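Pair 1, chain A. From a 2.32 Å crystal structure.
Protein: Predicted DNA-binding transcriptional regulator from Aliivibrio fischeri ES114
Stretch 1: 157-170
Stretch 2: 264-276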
# COMPACT_ATOMS: atom_id res chain seq x y z
N PRO A 157 7.47 -20.90 16.09
CA PRO A 157 6.70 -19.76 16.60
C PRO A 157 6.95 -18.52 15.76
O PRO A 157 8.03 -18.36 15.19
CB PRO A 157 7.22 -19.58 18.04
CG PRO A 157 8.44 -20.46 18.14
CD PRO A 157 8.20 -21.58 17.18
N PRO A 158 5.97 -17.61 15.67
CA PRO A 158 4.69 -17.58 16.40
C PRO A 158 3.62 -18.54 15.89
O PRO A 158 2.49 -18.50 16.37
CB PRO A 158 4.23 -16.13 16.21
CG PRO A 158 4.76 -15.77 14.87
CD PRO A 158 6.09 -16.46 14.75
N TYR A 159 3.97 -19.40 14.93
CA TYR A 159 3.00 -20.31 14.34
C TYR A 159 3.02 -21.66 15.05
O TYR A 159 4.04 -22.09 15.59
CB TYR A 159 3.29 -20.51 12.85
CG TYR A 159 3.46 -19.20 12.11
CD1 TYR A 159 2.35 -18.50 11.66
CD2 TYR A 159 4.72 -18.67 11.89
CE1 TYR A 159 2.50 -17.30 10.99
CE2 TYR A 159 4.87 -17.47 11.22
CZ TYR A 159 3.76 -16.79 10.78
OH TYR A 159 3.92 -15.60 10.12
N GLN A 160 1.86 -22.31 15.06
CA GLN A 160 1.73 -23.68 15.55
C GLN A 160 1.77 -24.63 14.36
O GLN A 160 1.11 -24.39 13.34
CB GLN A 160 0.42 -23.87 16.32
CG GLN A 160 0.26 -22.94 17.51
CD GLN A 160 -1.12 -23.03 18.12
OE1 GLN A 160 -1.74 -22.01 18.43
NE2 GLN A 160 -1.62 -24.25 18.30
N SER A 161 2.55 -25.69 14.49
CA SER A 161 2.74 -26.65 13.41
C SER A 161 2.44 -28.06 13.90
O SER A 161 2.65 -28.39 15.07
CB SER A 161 4.17 -26.59 12.85
OG SER A 161 5.12 -26.83 13.87
N GLN A 162 1.95 -28.89 12.98
CA GLN A 162 1.75 -30.31 13.22
C GLN A 162 2.24 -31.07 12.00
O GLN A 162 1.75 -30.84 10.89
CB GLN A 162 0.27 -30.64 13.50
CG GLN A 162 -0.03 -32.13 13.54
CD GLN A 162 0.39 -32.78 14.84
OE1 GLN A 162 0.75 -32.11 15.80
NE2 GLN A 162 0.34 -34.11 14.88
N LEU A 163 3.21 -31.96 12.21
CA LEU A 163 3.69 -32.80 11.12
C LEU A 163 2.63 -33.85 10.80
O LEU A 163 2.30 -34.68 11.65
CB LEU A 163 5.02 -33.45 11.49
CG LEU A 163 5.76 -34.22 10.40
CD1 LEU A 163 7.26 -34.08 10.60
CD2 LEU A 163 5.37 -35.69 10.38
N ILE A 164 2.10 -33.81 9.58
CA ILE A 164 1.10 -34.79 9.19
C ILE A 164 1.75 -36.10 8.78
O ILE A 164 1.38 -37.17 9.26
CB ILE A 164 0.22 -34.23 8.06
CG1 ILE A 164 -0.45 -32.92 8.50
CG2 ILE A 164 -0.82 -35.26 7.64
CD1 ILE A 164 -1.15 -33.03 9.84
N ALA A 165 2.75 -36.02 7.90
CA ALA A 165 3.39 -37.24 7.41
C ALA A 165 4.75 -36.92 6.80
O ALA A 165 5.01 -35.80 6.33
CB ALA A 165 2.51 -37.96 6.39
N LYS A 166 5.60 -37.94 6.83
CA LYS A 166 6.90 -37.96 6.17
C LYS A 166 6.84 -38.97 5.03
O LYS A 166 6.49 -40.13 5.24
CB LYS A 166 8.01 -38.32 7.15
CG LYS A 166 9.41 -38.37 6.55
CD LYS A 166 9.82 -39.79 6.17
CE LYS A 166 11.11 -39.80 5.39
NZ LYS A 166 11.37 -41.14 4.78
N THR A 167 7.19 -38.51 3.83
CA THR A 167 7.05 -39.24 2.58
C THR A 167 8.37 -39.11 1.82
O THR A 167 9.32 -38.50 2.30
CB THR A 167 5.84 -38.70 1.80
OG1 THR A 167 4.71 -38.65 2.68
CG2 THR A 167 5.48 -39.56 0.60
N GLU A 168 8.43 -39.67 0.61
CA GLU A 168 9.61 -39.56 -0.23
C GLU A 168 9.24 -39.06 -1.62
O GLU A 168 8.19 -39.41 -2.17
CB GLU A 168 10.35 -40.89 -0.36
CG GLU A 168 10.72 -41.56 0.95
CD GLU A 168 11.53 -42.83 0.74
OE1 GLU A 168 12.78 -42.76 0.81
OE2 GLU A 168 10.92 -43.89 0.48
N LEU A 169 10.11 -38.23 -2.17
CA LEU A 169 10.18 -37.99 -3.61
C LEU A 169 10.92 -39.15 -4.25
O LEU A 169 12.11 -39.37 -3.97
CB LEU A 169 10.89 -36.68 -3.91
CG LEU A 169 10.21 -35.38 -3.46
CD1 LEU A 169 11.14 -34.20 -3.65
CD2 LEU A 169 8.92 -35.18 -4.24
N LEU A 170 10.22 -39.90 -5.10
CA LEU A 170 10.74 -41.06 -5.82
C LEU A 170 11.02 -40.68 -7.26
O LEU A 170 10.13 -40.12 -7.93
CB LEU A 170 9.74 -42.20 -5.77
CG LEU A 170 9.20 -42.59 -4.39
CD1 LEU A 170 8.16 -43.68 -4.51
CD2 LEU A 170 10.33 -43.02 -3.47
N LEU A 264 14.22 -39.13 -1.91
CA LEU A 264 14.51 -38.00 -1.04
C LEU A 264 13.40 -37.79 -0.02
O LEU A 264 12.23 -37.74 -0.41
CB LEU A 264 14.70 -36.73 -1.87
CG LEU A 264 15.77 -36.82 -2.95
CD1 LEU A 264 15.56 -35.72 -3.98
CD2 LEU A 264 17.15 -36.72 -2.34
N PRO A 265 13.70 -37.64 1.26
CA PRO A 265 12.62 -37.43 2.24
C PRO A 265 12.02 -36.04 2.11
O PRO A 265 12.71 -35.06 1.85
CB PRO A 265 13.33 -37.61 3.59
CG PRO A 265 14.74 -37.25 3.32
CD PRO A 265 15.02 -37.72 1.91
N ILE A 266 10.69 -35.98 2.28
CA ILE A 266 9.95 -34.72 2.40
C ILE A 266 8.94 -34.89 3.52
O ILE A 266 8.56 -36.00 3.89
CB ILE A 266 9.24 -34.32 1.08
CG1 ILE A 266 8.34 -35.46 0.57
CG2 ILE A 266 10.25 -33.90 0.02
CD1 ILE A 266 7.54 -35.08 -0.66
N GLU A 267 8.50 -33.76 4.07
CA GLU A 267 7.52 -33.75 5.16
C GLU A 267 6.45 -32.72 4.84
O GLU A 267 6.75 -31.67 4.26
CB GLU A 267 8.18 -33.41 6.50
CG GLU A 267 9.34 -34.31 6.89
CD GLU A 267 10.24 -33.68 7.92
OE1 GLU A 267 9.95 -32.53 8.34
OE2 GLU A 267 11.24 -34.31 8.31
N TYR A 268 5.20 -33.00 5.21
CA TYR A 268 4.19 -31.97 5.07
C TYR A 268 3.44 -31.75 6.38
O TYR A 268 3.29 -32.67 7.19
CB TYR A 268 3.21 -32.24 3.91
CG TYR A 268 2.62 -33.62 3.83
CD1 TYR A 268 3.27 -34.63 3.13
CD2 TYR A 268 1.39 -33.90 4.40
CE1 TYR A 268 2.72 -35.89 3.03
CE2 TYR A 268 0.83 -35.16 4.30
CZ TYR A 268 1.51 -36.15 3.61
OH TYR A 268 0.96 -37.41 3.51
N TYR A 269 3.00 -30.51 6.57
CA TYR A 269 2.54 -29.99 7.85
C TYR A 269 1.19 -29.29 7.71
O TYR A 269 0.82 -28.79 6.64
CB TYR A 269 3.52 -28.97 8.43
CG TYR A 269 4.83 -29.52 8.93
CD1 TYR A 269 5.86 -29.85 8.06
CD2 TYR A 269 5.05 -29.67 10.30
CE1 TYR A 269 7.06 -30.33 8.53
CE2 TYR A 269 6.25 -30.15 10.77
CZ TYR A 269 7.25 -30.48 9.89
OH TYR A 269 8.45 -30.97 10.36
N ALA A 270 0.49 -29.26 8.84
CA ALA A 270 -0.59 -28.31 9.09
C ALA A 270 -0.03 -27.17 9.92
O ALA A 270 0.66 -27.40 10.92
CB ALA A 270 -1.75 -28.99 9.81
N TYR A 271 -0.32 -25.94 9.51
CA TYR A 271 0.13 -24.74 10.19
C TYR A 271 -1.07 -23.89 10.57
O TYR A 271 -2.11 -23.91 9.89
CB TYR A 271 1.08 -23.90 9.31
CG TYR A 271 2.30 -24.62 8.77
CD1 TYR A 271 3.32 -25.04 9.61
CD2 TYR A 271 2.44 -24.84 7.40
CE1 TYR A 271 4.44 -25.68 9.12
CE2 TYR A 271 3.57 -25.48 6.90
CZ TYR A 271 4.56 -25.90 7.76
OH TYR A 271 5.68 -26.54 7.27
N ARG A 272 -0.92 -23.13 11.65
CA ARG A 272 -1.96 -22.20 12.07
C ARG A 272 -1.30 -21.05 12.82
O ARG A 272 -0.14 -21.14 13.24
CB ARG A 272 -3.01 -22.88 12.95
CG ARG A 272 -2.44 -23.59 14.16
CD ARG A 272 -3.51 -24.33 14.94
NE ARG A 272 -4.29 -23.44 15.80
CZ ARG A 272 -5.30 -23.84 16.57
NH1 ARG A 272 -5.66 -25.12 16.59
NH2 ARG A 272 -5.95 -22.97 17.33
N TYR A 273 -2.04 -19.96 12.96
CA TYR A 273 -1.56 -18.79 13.68
C TYR A 273 -2.42 -18.40 14.88
O TYR A 273 -1.88 -17.89 15.86
CB TYR A 273 -1.46 -17.58 12.74
CG TYR A 273 -0.93 -16.33 13.41
CD1 TYR A 273 0.43 -16.19 13.67
CD2 TYR A 273 -1.78 -15.30 13.79
CE1 TYR A 273 0.92 -15.05 14.28
CE2 TYR A 273 -1.30 -14.16 14.41
CZ TYR A 273 0.06 -14.05 14.65
OH TYR A 273 0.55 -12.92 15.26
N GLN A 274 -3.73 -18.63 14.82
CA GLN A 274 -4.61 -18.27 15.92
C GLN A 274 -4.52 -19.30 17.04
O GLN A 274 -4.58 -20.51 16.78
CB GLN A 274 -6.05 -18.14 15.43
CG GLN A 274 -6.25 -17.05 14.39
CD GLN A 274 -6.03 -15.66 14.95
OE1 GLN A 274 -6.35 -15.40 16.11
NE2 GLN A 274 -5.49 -14.77 14.13
N ALA A 275 -4.36 -18.82 18.27
CA ALA A 275 -4.29 -19.74 19.41
C ALA A 275 -5.60 -20.48 19.60
O ALA A 275 -5.61 -21.67 19.93
CB ALA A 275 -3.91 -18.97 20.68
N ARG A 276 -6.72 -19.79 19.39
CA ARG A 276 -8.05 -20.39 19.48
C ARG A 276 -8.80 -20.15 18.18
O ARG A 276 -8.94 -19.00 17.75
CB ARG A 276 -8.85 -19.82 20.65
CG ARG A 276 -8.28 -20.09 22.03
CD ARG A 276 -9.28 -19.67 23.11
NE ARG A 276 -9.74 -18.29 22.94
CZ ARG A 276 -10.90 -17.94 22.40
NH1 ARG A 276 -11.74 -18.88 21.97
NH2 ARG A 276 -11.23 -16.66 22.28

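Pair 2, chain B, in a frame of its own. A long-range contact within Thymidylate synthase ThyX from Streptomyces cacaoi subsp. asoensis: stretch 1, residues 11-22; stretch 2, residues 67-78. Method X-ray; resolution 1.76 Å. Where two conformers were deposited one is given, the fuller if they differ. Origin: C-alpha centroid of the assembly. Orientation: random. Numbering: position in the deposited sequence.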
# COMPACT_ATOMS: atom_id res chain seq x y z
N ASP B 11 14.37 28.93 1.98
CA ASP B 11 13.83 28.44 0.71
C ASP B 11 13.55 26.92 0.87
O ASP B 11 14.17 26.24 1.69
CB ASP B 11 14.78 28.64 -0.46
CG ASP B 11 16.18 28.05 -0.22
OD1 ASP B 11 16.58 27.81 0.94
OD2 ASP B 11 16.90 27.81 -1.22
N ILE B 12 12.61 26.47 0.09
CA ILE B 12 12.28 25.05 0.08
C ILE B 12 12.31 24.72 -1.38
O ILE B 12 11.65 25.42 -2.16
CB ILE B 12 10.85 24.92 0.48
CG1 ILE B 12 10.58 25.44 1.88
CG2 ILE B 12 10.53 23.43 0.52
CD1 ILE B 12 11.06 24.63 2.89
N THR B 13 13.14 23.79 -1.78
CA THR B 13 13.32 23.59 -3.22
C THR B 13 12.87 22.22 -3.68
O THR B 13 12.94 21.24 -2.94
CB THR B 13 14.72 23.78 -3.66
OG1 THR B 13 15.49 22.75 -3.18
CG2 THR B 13 15.31 25.13 -3.14
N VAL B 14 12.34 22.19 -4.88
CA VAL B 14 11.79 20.97 -5.52
C VAL B 14 12.30 21.04 -6.96
O VAL B 14 12.16 22.10 -7.67
CB VAL B 14 10.27 21.00 -5.54
CG1 VAL B 14 9.74 19.92 -6.43
CG2 VAL B 14 9.68 20.83 -4.11
N GLU B 15 12.95 19.97 -7.39
CA GLU B 15 13.35 19.88 -8.84
C GLU B 15 12.80 18.60 -9.36
O GLU B 15 12.98 17.58 -8.74
CB GLU B 15 14.88 19.85 -8.97
CG GLU B 15 15.53 21.17 -8.46
CD GLU B 15 17.02 20.97 -8.07
OE1 GLU B 15 17.41 21.53 -7.00
OE2 GLU B 15 17.74 20.21 -8.83
N LEU B 16 12.31 18.60 -10.61
CA LEU B 16 11.93 17.30 -11.21
C LEU B 16 13.23 16.62 -11.79
O LEU B 16 13.97 17.19 -12.63
CB LEU B 16 10.91 17.55 -12.35
CG LEU B 16 10.51 16.29 -13.12
CD1 LEU B 16 9.54 15.50 -12.22
CD2 LEU B 16 9.71 16.71 -14.40
N VAL B 17 13.59 15.48 -11.25
CA VAL B 17 14.81 14.72 -11.60
C VAL B 17 14.52 13.93 -12.84
O VAL B 17 15.38 13.85 -13.72
CB VAL B 17 15.15 13.66 -10.48
CG1 VAL B 17 16.27 12.65 -10.92
CG2 VAL B 17 15.41 14.28 -9.18
N ASP B 18 13.37 13.28 -12.92
CA ASP B 18 13.08 12.53 -14.09
C ASP B 18 11.62 12.26 -14.12
O ASP B 18 10.95 12.43 -13.10
CB ASP B 18 13.78 11.15 -13.99
CG ASP B 18 13.79 10.43 -15.35
OD1 ASP B 18 13.66 11.13 -16.42
OD2 ASP B 18 13.85 9.18 -15.32
N SER B 19 11.09 11.82 -15.24
CA SER B 19 9.67 11.42 -15.23
C SER B 19 9.36 10.57 -16.41
O SER B 19 10.15 10.57 -17.45
CB SER B 19 8.77 12.67 -15.30
OG SER B 19 9.03 13.47 -16.48
N SER B 20 8.22 9.89 -16.36
CA SER B 20 7.69 9.34 -17.56
C SER B 20 6.18 9.50 -17.34
O SER B 20 5.55 8.62 -16.72
CB SER B 20 8.08 7.87 -17.65
OG SER B 20 7.42 7.27 -18.72
N ALA B 21 5.67 10.65 -17.70
CA ALA B 21 4.25 10.94 -17.40
C ALA B 21 3.68 11.84 -18.42
O ALA B 21 4.33 12.88 -18.83
CB ALA B 21 4.13 11.64 -16.08
N SER B 22 2.50 11.47 -18.90
CA SER B 22 1.83 12.32 -19.92
C SER B 22 0.35 12.00 -19.87
O SER B 22 -0.07 10.95 -19.36
CB SER B 22 2.37 11.93 -21.31
OG SER B 22 1.97 10.59 -21.65
N HIS B 67 -0.41 4.94 -14.13
CA HIS B 67 0.55 4.28 -15.05
C HIS B 67 1.56 5.31 -15.55
O HIS B 67 1.66 5.60 -16.74
CB HIS B 67 -0.21 3.57 -16.19
CG HIS B 67 -1.06 2.48 -15.63
ND1 HIS B 67 -0.64 1.16 -15.55
CD2 HIS B 67 -2.28 2.51 -15.06
CE1 HIS B 67 -1.56 0.43 -14.94
NE2 HIS B 67 -2.57 1.20 -14.65
N ASN B 68 2.34 5.88 -14.61
CA ASN B 68 3.34 6.88 -14.94
C ASN B 68 4.23 7.08 -13.77
O ASN B 68 3.92 6.51 -12.71
CB ASN B 68 2.68 8.24 -15.33
CG ASN B 68 1.58 8.67 -14.35
OD1 ASN B 68 0.31 8.67 -14.65
ND2 ASN B 68 2.00 9.00 -13.25
N SER B 69 5.21 7.95 -13.86
CA SER B 69 6.07 8.17 -12.70
C SER B 69 6.69 9.57 -12.77
O SER B 69 6.99 10.07 -13.90
CB SER B 69 7.15 7.12 -12.70
OG SER B 69 8.01 7.29 -11.61
N MET B 70 6.91 10.15 -11.62
CA MET B 70 7.65 11.41 -11.56
C MET B 70 8.61 11.33 -10.40
O MET B 70 8.18 10.88 -9.31
CB MET B 70 6.67 12.56 -11.28
CG MET B 70 5.89 12.96 -12.60
SD MET B 70 4.45 14.02 -12.11
CE MET B 70 3.19 12.77 -11.45
N THR B 71 9.83 11.81 -10.56
CA THR B 71 10.75 11.74 -9.36
C THR B 71 11.21 13.15 -9.07
O THR B 71 11.71 13.83 -9.97
CB THR B 71 11.97 10.91 -9.69
OG1 THR B 71 11.59 9.50 -9.93
CG2 THR B 71 13.09 10.97 -8.60
N PHE B 72 11.08 13.57 -7.84
CA PHE B 72 11.47 14.92 -7.41
C PHE B 72 12.66 14.86 -6.48
O PHE B 72 12.72 14.00 -5.59
CB PHE B 72 10.33 15.59 -6.64
CG PHE B 72 9.12 15.84 -7.49
CD1 PHE B 72 9.13 16.93 -8.40
CD2 PHE B 72 8.03 14.99 -7.43
CE1 PHE B 72 8.00 17.21 -9.19
CE2 PHE B 72 6.89 15.25 -8.23
CZ PHE B 72 6.90 16.34 -9.11
N LEU B 73 13.52 15.86 -6.58
CA LEU B 73 14.54 16.11 -5.56
C LEU B 73 14.02 17.24 -4.71
O LEU B 73 13.74 18.37 -5.21
CB LEU B 73 15.88 16.60 -6.24
CG LEU B 73 17.09 16.98 -5.31
CD1 LEU B 73 17.53 15.81 -4.44
CD2 LEU B 73 18.29 17.31 -6.30
N VAL B 74 13.92 16.99 -3.40
CA VAL B 74 13.31 17.95 -2.51
C VAL B 74 14.34 18.31 -1.42
O VAL B 74 14.96 17.45 -0.84
CB VAL B 74 12.08 17.29 -1.78
CG1 VAL B 74 11.44 18.31 -0.77
CG2 VAL B 74 11.02 16.86 -2.85
N ARG B 75 14.55 19.60 -1.17
CA ARG B 75 15.30 20.04 -0.03
C ARG B 75 14.45 20.86 0.94
O ARG B 75 13.83 21.88 0.54
CB ARG B 75 16.48 20.91 -0.52
CG ARG B 75 17.48 21.32 0.63
CD ARG B 75 18.79 22.08 0.05
NE ARG B 75 19.05 21.67 -1.33
CZ ARG B 75 19.85 20.67 -1.71
NH1 ARG B 75 20.55 19.96 -0.81
NH2 ARG B 75 19.97 20.38 -2.99
N ALA B 76 14.35 20.42 2.20
CA ALA B 76 13.37 21.03 3.11
C ALA B 76 13.84 20.66 4.50
O ALA B 76 14.55 19.65 4.67
CB ALA B 76 11.90 20.45 2.83
N PRO B 77 13.35 21.42 5.54
CA PRO B 77 13.66 21.10 6.92
C PRO B 77 12.99 19.79 7.34
O PRO B 77 11.94 19.41 6.77
CB PRO B 77 13.10 22.31 7.70
CG PRO B 77 11.98 22.86 6.82
CD PRO B 77 12.49 22.62 5.38
N ILE B 78 13.61 19.09 8.25
CA ILE B 78 13.03 17.82 8.72
C ILE B 78 11.53 17.90 9.11
O ILE B 78 10.77 17.00 8.76
CB ILE B 78 13.87 17.34 9.94
CG1 ILE B 78 15.20 16.84 9.40
CG2 ILE B 78 13.13 16.20 10.72
CD1 ILE B 78 16.17 16.47 10.49
O HOH W 1 15.51 20.63 -4.61

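An antiparallel strand pair interrupted by a single beta bulge is a common element of sheet architecture, and two different sequences can build it with nearly the same backbone. In pair 1 the N-to-C directions of the strands lie at 137°, in pair 2 at 145°, and in both the axes approach to 4.4 Å. Fourteen central residues superpose with an RMSD of 0.5 Å.

The bulge is the signature of the match. In each pair one carbonyl receives two successive amides from the opposite strand. In pair 1, Tyr268(A) O accepts from Ile164(A) N at 2.9 Å and, weakly, from Ala165(A) N at 3.5 Å; in pair 2, Thr71(B) O accepts from Val17(B) N at 2.8 Å and, again weakly, from Asp18(B) N at 3.4 Å. The extra residue, Ile164(A) or Val17(B), has phi/psi of -81/-50 or -82/-44, far from the extended values of its neighbours, and its CA-to-CB bond points toward the partner strand. Regular pairing resumes at once: Tyr268(A) N donates to Ala165(A) O at 3.0 Å, and Thr71(B) N to Asp18(B) O at 2.8 Å.

With the backbone fixed, the side chains must fill equivalent spaces. Just before the bulge the solutions nearly coincide. Leu163(A) matches Leu16(B), with side-chain centres 0.2 Å apart, and each leucine lies over one face of an aromatic ring, that of Tyr269(A) or of its counterpart Phe72(B). Leu16(B) CD1 sits 4.2 Å from the Phe72(B) ring centroid, a CH-pi contact. The tyrosine adds a hydroxyl, which Leu163(A) CD1 approaches to 3.3 Å from Tyr269(A) OH, and which donates a hydrogen bond within its own strand, from Tyr269(A) OH to Glu267(A) OE1 at 3.0 Å. Met70(B), at the position of Glu267(A), instead offers an apolar contact, Met70(B) CB to Leu16(B) CD1 at 4.2 Å.

At the bulge itself, apolar bulk is distributed differently. Ile164(A) reaches Ala270(A), CD1 to CB, at 4.1 Å; the shorter Val17(B) meets Leu73(B), CG2 to CB, at 3.8 Å. Ile164(A) CG2 also packs 3.7 Å from Tyr268(A) CE2. The tyrosine, a p rotamer, reaches across the other strand, with Ala165(A) O over one face of its ring and its OH 3.3 Å from Ala165(A) CB. Its match, Thr71(B), an m rotamer, instead puts CG2 3.9 Å from Val17(B) CB, and beside it stands exposed Asp18(B) rather than alanine.

Farther back, Ser161(A) and Val14(B) match in the same way. Both residues touch the matched ring, Ser161(A) CB at 4.1 Å from Tyr269(A) CD2 and Val14(B) CG1 at 3.6 Å from Phe72(B) CD1; Ser161(A) CB also lies 3.7 Å from Tyr271(A) CD1, at the edge of that ring, where pair 2 has the smaller Val74(B). Pair 2 also recruits water: it accepts from Thr13(B) OG1 at 2.6 Å and donates to Leu73(B) O at 2.9 Å and Glu15(B) OE1 at 3.2 Å, linking both strands. The general lesson is that hydrogen bonding sets the frame, while side chains of different size and polarity fit the same positions.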